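Long-range contacts in NADP-dependent 2-hydroxyacid dehydrogenase (Rhizobium etli, PDB 4XCV), which probably catalyses the NADPH-dependent interconversion of 2-oxoacids and D-2-hydroxyacids, and binds NADPH in a Rossmann-type domain: residues T101-W106 with I231-G236; G144-G149 with I167-T172. All blocks are in the same frame, centred on the assembly; numbering follows the deposited sequence. Where two conformers were deposited one is given.

Interaction 1: residues T101-W106 with I231-G236. With NDP (NADPH dihydro-nicotinamide-adenine-dinucleotide phosphate), chain B.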
# COMPACT_ATOMS: atom_id res chain seq x y z
N THR A 101 11.46 6.98 -3.07
CA THR A 101 10.56 6.47 -2.07
C THR A 101 9.09 6.73 -2.48
O THR A 101 8.20 5.95 -2.13
CB THR A 101 10.92 6.99 -0.66
OG1 THR A 101 10.34 6.15 0.34
CG2 THR A 101 10.51 8.43 -0.44
N ARG A 102 8.84 7.80 -3.20
CA ARG A 102 7.49 8.12 -3.65
C ARG A 102 7.05 7.17 -4.75
O ARG A 102 5.89 6.72 -4.82
CB ARG A 102 7.37 9.58 -4.08
CG ARG A 102 7.58 10.53 -2.88
CD ARG A 102 7.23 11.97 -3.15
NE ARG A 102 5.82 12.01 -3.32
CZ ARG A 102 5.17 12.36 -4.42
NH1 ARG A 102 5.84 12.93 -5.46
NH2 ARG A 102 3.88 12.23 -4.42
N MET A 103 7.96 6.77 -5.64
CA MET A 103 7.61 5.76 -6.66
C MET A 103 7.28 4.48 -5.96
O MET A 103 6.30 3.80 -6.32
CB MET A 103 8.77 5.52 -7.63
CG MET A 103 8.41 4.47 -8.66
SD MET A 103 6.97 4.84 -9.68
CE MET A 103 7.76 5.85 -10.91
N SER A 104 8.02 4.08 -4.93
CA SER A 104 7.72 2.85 -4.21
C SER A 104 6.38 2.93 -3.49
O SER A 104 5.64 1.91 -3.47
CB SER A 104 8.81 2.50 -3.25
OG SER A 104 9.98 2.17 -3.97
N GLU A 105 5.99 4.10 -2.97
CA GLU A 105 4.65 4.23 -2.37
C GLU A 105 3.61 3.87 -3.44
O GLU A 105 2.65 3.13 -3.17
CB GLU A 105 4.40 5.64 -1.93
CG GLU A 105 5.18 6.14 -0.72
CD GLU A 105 5.21 7.63 -0.59
OE1 GLU A 105 4.45 8.32 -1.33
OE2 GLU A 105 5.95 8.19 0.27
N TRP A 106 3.78 4.43 -4.65
CA TRP A 106 2.79 4.23 -5.72
C TRP A 106 2.75 2.77 -6.13
O TRP A 106 1.66 2.19 -6.27
CB TRP A 106 3.10 5.15 -6.89
CG TRP A 106 2.11 5.12 -8.02
CD1 TRP A 106 1.08 5.97 -8.20
CD2 TRP A 106 2.08 4.23 -9.15
NE1 TRP A 106 0.39 5.67 -9.33
CE2 TRP A 106 0.98 4.60 -9.93
CE3 TRP A 106 2.85 3.15 -9.55
CZ2 TRP A 106 0.64 3.92 -11.10
CZ3 TRP A 106 2.51 2.46 -10.70
CH2 TRP A 106 1.44 2.87 -11.47
N ILE A 231 1.14 -3.22 -14.67
CA ILE A 231 1.39 -1.95 -14.04
C ILE A 231 2.55 -1.29 -14.76
O ILE A 231 3.58 -1.95 -14.98
CB ILE A 231 1.68 -2.13 -12.54
CG1 ILE A 231 0.46 -2.78 -11.86
CG2 ILE A 231 2.08 -0.81 -11.90
CD1 ILE A 231 0.63 -2.96 -10.36
N ASN A 232 2.43 -0.02 -15.16
CA ASN A 232 3.55 0.72 -15.79
C ASN A 232 3.65 2.11 -15.22
O ASN A 232 2.68 2.86 -15.23
CB ASN A 232 3.36 0.80 -17.30
CG ASN A 232 4.60 1.34 -18.01
OD1 ASN A 232 5.70 1.35 -17.46
ND2 ASN A 232 4.41 1.77 -19.25
N ALA A 233 4.84 2.42 -14.70
CA ALA A 233 5.19 3.80 -14.33
C ALA A 233 6.53 4.20 -14.88
O ALA A 233 7.16 5.12 -14.37
CB ALA A 233 5.15 3.98 -12.81
N GLY A 234 6.99 3.54 -15.95
CA GLY A 234 8.24 3.90 -16.60
C GLY A 234 7.99 4.98 -17.62
O GLY A 234 7.98 6.17 -17.28
N ARG A 235 7.78 4.55 -18.88
CA ARG A 235 7.46 5.46 -19.96
C ARG A 235 6.27 4.93 -20.74
O ARG A 235 6.16 3.74 -21.02
CB ARG A 235 8.68 5.64 -20.87
CG ARG A 235 9.87 6.35 -20.21
CD ARG A 235 9.68 7.84 -20.02
NE ARG A 235 9.48 8.48 -21.31
CZ ARG A 235 10.45 8.92 -22.11
NH1 ARG A 235 11.73 8.86 -21.75
NH2 ARG A 235 10.11 9.45 -23.28
N GLY A 236 5.40 5.85 -21.14
CA GLY A 236 4.19 5.50 -21.82
C GLY A 236 4.42 4.89 -23.21
O GLY A 236 3.70 3.99 -23.64
PA NDP B . 17.85 3.02 -14.06
O1A NDP B . 18.46 3.13 -12.70
O2A NDP B . 18.62 3.48 -15.29
O5B NDP B . 17.41 1.50 -14.26
C5B NDP B . 16.92 1.07 -15.53
C4B NDP B . 16.67 -0.42 -15.43
O4B NDP B . 16.06 -0.84 -16.65
C3B NDP B . 17.94 -1.21 -15.25
O3B NDP B . 17.71 -2.33 -14.37
C2B NDP B . 18.20 -1.67 -16.66
O2B NDP B . 18.97 -2.90 -16.78
C1B NDP B . 16.78 -1.92 -17.15
N9A NDP B . 16.67 -1.97 -18.61
C8A NDP B . 16.98 -0.96 -19.45
N7A NDP B . 16.86 -1.39 -20.74
C5A NDP B . 16.52 -2.71 -20.67
C6A NDP B . 16.32 -3.71 -21.62
N6A NDP B . 16.39 -3.44 -22.93
N1A NDP B . 16.02 -4.94 -21.20
C2A NDP B . 15.92 -5.21 -19.88
N3A NDP B . 16.10 -4.31 -18.90
C4A NDP B . 16.39 -3.07 -19.34
O3 NDP B . 16.44 3.80 -14.10
PN NDP B . 15.46 4.18 -12.88
O1N NDP B . 15.18 2.92 -12.14
O2N NDP B . 15.99 5.29 -12.11
O5D NDP B . 14.20 4.71 -13.68
C5D NDP B . 13.55 3.89 -14.65
C4D NDP B . 12.68 4.81 -15.51
O4D NDP B . 11.57 5.28 -14.76
C3D NDP B . 13.35 6.08 -15.98
O3D NDP B . 14.13 5.85 -17.17
C2D NDP B . 12.19 7.03 -16.22
O2D NDP B . 11.80 6.98 -17.62
C1D NDP B . 11.06 6.45 -15.42
N1N NDP B . 10.50 7.31 -14.38
C2N NDP B . 9.15 7.54 -14.31
C3N NDP B . 8.62 8.41 -13.42
C7N NDP B . 7.21 8.64 -13.30
O7N NDP B . 6.86 9.70 -12.73
N7N NDP B . 6.29 7.79 -13.73
C4N NDP B . 9.50 9.07 -12.43
C5N NDP B . 10.90 8.72 -12.57
C6N NDP B . 11.39 7.92 -13.49
P2B NDP B . 20.46 -2.98 -16.16
O1X NDP B . 21.03 -4.25 -16.68
O2X NDP B . 21.18 -1.74 -16.66
O3X NDP B . 20.32 -2.91 -14.69
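A233 sits where two side chains of helix 100-116 converge: its CB meets SD of M103 at 3.7 Å and also packs against CZ3 of the W106 indole. The tryptophan reaches this place because its CG stands anti to the backbone N (chi1 -176°), which sends the six-membered ring out from the helix toward the strand end. CG2 of I231 presses on the same ring corner, 3.5 Å from CZ3 of W106, while the indole and the isoleucine run past one another in opposite directions. The methionine also leaves the helix with CG anti to N, then bends at chi2 and chi3. That double bend brings CE of M103 to 3.6 Å from the carbonyl O of A233. The same methyl, M103 CE, lies 3.7 Å from NDP C3N of the nicotinamide.

Around this apolar first shell lie the polar groups that shape the loop. The carboxamide of NADPH donates from N7N to O of A233 (2.9 Å, 160°), so the carbonyl brushed by the M103 methyl also receives the cofactor. Beyond it the chain is turned by N232, whose OD1 accepts from N of G234 at 3.0 Å in an Asx turn, the donor lying well above the carbonyl plane; ND2 gives bonds to O of R235 and to Q239. On the far side of the helix, E105 makes a salt bridge to R116 of the second subunit.

The side-chain contacts across the two segments are apolar, with backbone carbonyl oxygens of N232 and A233 at their margin, whereas O of A233 is bonded to the cofactor. Such a division implies that dispersion packing seats the strand end against the helix, and that the carboxamide bond helps to fix the rotation of the nicotinamide.

Interaction 2: residues G144-G149 with I167-T172; sequences GVMGLG and IGWSRT. With NDP (NADPH dihydro-nicotinamide-adenine-dinucleotide phosphate), chain B.
V145 bonds through both its backbone N and O to the neighbouring parallel strand, straddling G168; the axes of strands 144-146 and 167-169 approach to 4.6 Å. V145 N donates to O of I167 at 2.9 Å, V145 O accepts from N of W169, and G147 N continues the ladder to O of W169 in an almost straight bond (174°). CA-H...O contacts join in: CA of G168 approaches O of V145, and CA of G144 approaches O of I167.

Apolar and aromatic packing differs on the two faces of the sheet. On the one holding M146 and W169, the methionine methyl CE lies over the indole face, 3.8 Å from the centroid of the six-membered ring, a CH-pi contact; SD is farther away and oblique. The bend at chi3 (85°) folds CE back over the ring. C2A of the adenine covers the opposite indole face, 3.3 Å from CZ3 of W169, so the ring is held between thioether and cofactor, while its NE1 donates to A184 O. Beyond the strand ends L148 lays CD1 beside the backbone of G168 and W169 and reaches OG of S170 at 3.8 Å.

Cofactor hydrogen bonds come from backbone amides in both loops. L148 N donates to the ribose O3B at 2.8 Å, and T172 N donates to O1X of the 2'-phosphate at 2.9 Å. S170 OG, placed between the backbone N and the carbonyl carbon by chi1 55°, bonds to O of T172, which probably helps to hold the phosphate-binding turn in shape.

G147 and G149, the latter capping helix 150-162 with its CA close to the diphosphate-side O5B, fit the glycine-rich GxGxxG pattern; they and the phosphate-binding turn follow the two strands of the beta-alpha-beta unit 142-146, 150-162, 165-169, as in NADP-binding Rossmann folds.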
# COMPACT_ATOMS: atom_id res chain seq x y z
N GLY A 144 6.42 -9.40 -10.66
CA GLY A 144 7.59 -9.38 -11.52
C GLY A 144 7.96 -7.96 -11.87
O GLY A 144 7.20 -7.29 -12.58
N VAL A 145 9.10 -7.49 -11.35
CA VAL A 145 9.54 -6.12 -11.58
C VAL A 145 10.49 -6.10 -12.78
O VAL A 145 11.53 -6.76 -12.78
CB VAL A 145 10.19 -5.54 -10.32
CG1 VAL A 145 10.61 -4.11 -10.57
CG2 VAL A 145 9.21 -5.62 -9.15
N MET A 146 10.14 -5.31 -13.78
CA MET A 146 10.93 -5.14 -15.00
C MET A 146 11.65 -3.82 -14.89
O MET A 146 11.05 -2.73 -14.93
CB MET A 146 10.07 -5.20 -16.26
CG MET A 146 9.35 -6.54 -16.34
SD MET A 146 8.36 -6.79 -17.85
CE MET A 146 9.54 -7.38 -18.97
N GLY A 147 12.97 -3.94 -14.73
CA GLY A 147 13.81 -2.78 -14.43
C GLY A 147 14.20 -2.87 -12.97
O GLY A 147 13.35 -2.84 -12.08
N LEU A 148 15.50 -3.03 -12.73
CA LEU A 148 16.04 -3.20 -11.40
C LEU A 148 17.10 -2.14 -11.18
O LEU A 148 18.22 -2.44 -10.71
CB LEU A 148 16.61 -4.61 -11.24
CG LEU A 148 15.57 -5.71 -11.32
CD1 LEU A 148 16.27 -7.04 -11.20
CD2 LEU A 148 14.44 -5.56 -10.27
N GLY A 149 16.77 -0.90 -11.51
CA GLY A 149 17.68 0.23 -11.31
C GLY A 149 17.34 0.92 -10.00
O GLY A 149 16.94 0.26 -9.02
N ILE A 167 10.00 -11.33 -8.11
CA ILE A 167 11.07 -11.73 -9.03
C ILE A 167 11.42 -10.49 -9.86
O ILE A 167 10.63 -9.55 -9.94
CB ILE A 167 10.69 -12.93 -9.90
CG1 ILE A 167 9.49 -12.64 -10.79
CG2 ILE A 167 10.41 -14.11 -9.00
CD1 ILE A 167 9.07 -13.77 -11.72
N GLY A 168 12.61 -10.48 -10.47
CA GLY A 168 13.03 -9.32 -11.26
C GLY A 168 13.66 -9.68 -12.57
O GLY A 168 14.18 -10.78 -12.78
N TRP A 169 13.62 -8.70 -13.47
CA TRP A 169 14.15 -8.85 -14.80
C TRP A 169 14.87 -7.54 -15.16
O TRP A 169 14.37 -6.46 -14.92
CB TRP A 169 13.00 -9.13 -15.77
CG TRP A 169 13.38 -9.27 -17.22
CD1 TRP A 169 13.83 -10.42 -17.83
CD2 TRP A 169 13.30 -8.29 -18.26
NE1 TRP A 169 14.00 -10.21 -19.18
CE2 TRP A 169 13.68 -8.91 -19.47
CE3 TRP A 169 12.91 -6.96 -18.31
CZ2 TRP A 169 13.67 -8.24 -20.69
CZ3 TRP A 169 12.88 -6.33 -19.52
CH2 TRP A 169 13.26 -6.95 -20.69
N SER A 170 16.05 -7.69 -15.74
CA SER A 170 16.84 -6.53 -16.19
C SER A 170 17.76 -6.96 -17.28
O SER A 170 17.86 -8.14 -17.59
CB SER A 170 17.58 -5.89 -15.03
OG SER A 170 18.39 -6.80 -14.33
N ARG A 171 18.43 -6.01 -17.91
CA ARG A 171 19.24 -6.32 -19.08
C ARG A 171 20.38 -7.25 -18.72
O ARG A 171 20.67 -8.26 -19.44
CB ARG A 171 19.73 -4.99 -19.72
CG ARG A 171 20.24 -5.14 -21.12
CD ARG A 171 20.43 -3.77 -21.80
NE ARG A 171 21.45 -2.94 -21.14
CZ ARG A 171 22.76 -2.94 -21.37
NH1 ARG A 171 23.29 -3.74 -22.28
NH2 ARG A 171 23.56 -2.13 -20.67
N THR A 172 21.06 -6.94 -17.65
CA THR A 172 22.04 -7.81 -16.99
C THR A 172 21.45 -8.30 -15.70
O THR A 172 20.95 -7.51 -14.90
CB THR A 172 23.35 -7.04 -16.73
OG1 THR A 172 23.91 -6.67 -17.98
CG2 THR A 172 24.35 -7.89 -16.02
PA NDP B . 17.85 3.02 -14.06
O1A NDP B . 18.46 3.13 -12.70
O2A NDP B . 18.62 3.48 -15.29
O5B NDP B . 17.41 1.50 -14.26
C5B NDP B . 16.92 1.07 -15.53
C4B NDP B . 16.67 -0.42 -15.43
O4B NDP B . 16.06 -0.84 -16.65
C3B NDP B . 17.94 -1.21 -15.25
O3B NDP B . 17.71 -2.33 -14.37
C2B NDP B . 18.20 -1.67 -16.66
O2B NDP B . 18.97 -2.90 -16.78
C1B NDP B . 16.78 -1.92 -17.15
N9A NDP B . 16.67 -1.97 -18.61
C8A NDP B . 16.98 -0.96 -19.45
N7A NDP B . 16.86 -1.39 -20.74
C5A NDP B . 16.52 -2.71 -20.67
C6A NDP B . 16.32 -3.71 -21.62
N6A NDP B . 16.39 -3.44 -22.93
N1A NDP B . 16.02 -4.94 -21.20
C2A NDP B . 15.92 -5.21 -19.88
N3A NDP B . 16.10 -4.31 -18.90
C4A NDP B . 16.39 -3.07 -19.34
O3 NDP B . 16.44 3.80 -14.10
PN NDP B . 15.46 4.18 -12.88
O1N NDP B . 15.18 2.92 -12.14
O2N NDP B . 15.99 5.29 -12.11
O5D NDP B . 14.20 4.71 -13.68
C5D NDP B . 13.55 3.89 -14.65
C4D NDP B . 12.68 4.81 -15.51
O4D NDP B . 11.57 5.28 -14.76
C3D NDP B . 13.35 6.08 -15.98
O3D NDP B . 14.13 5.85 -17.17
C2D NDP B . 12.19 7.03 -16.22
O2D NDP B . 11.80 6.98 -17.62
C1D NDP B . 11.06 6.45 -15.42
N1N NDP B . 10.50 7.31 -14.38
C2N NDP B . 9.15 7.54 -14.31
C3N NDP B . 8.62 8.41 -13.42
C7N NDP B . 7.21 8.64 -13.30
O7N NDP B . 6.86 9.70 -12.73
N7N NDP B . 6.29 7.79 -13.73
C4N NDP B . 9.50 9.07 -12.43
C5N NDP B . 10.90 8.72 -12.57
C6N NDP B . 11.39 7.92 -13.49
P2B NDP B . 20.46 -2.98 -16.16
O1X NDP B . 21.03 -4.25 -16.68
O2X NDP B . 21.18 -1.74 -16.66
O3X NDP B . 20.32 -2.91 -14.69

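In the fold
The two contacts share one seven-stranded parallel sheet and one NADPH, with centres about 14 Å apart and nearest atoms about 7 Å apart. Along the chain, helix 100-116 comes first, then both strands of interaction 2, and last strand 229-232, which returns to the helix in interaction 1. Strand 196-199 separates 142-146 from 229-232 in the sheet, so the contacts occupy different stations along the cofactor: interaction 2 holds its adenosine end, with the 2'-phosphate, and interaction 1 its nicotinamide. The extended dinucleotide thus spans the strand ends of the sheet, its phosphate-bearing end and its redox-active ring each met by a separate structural element.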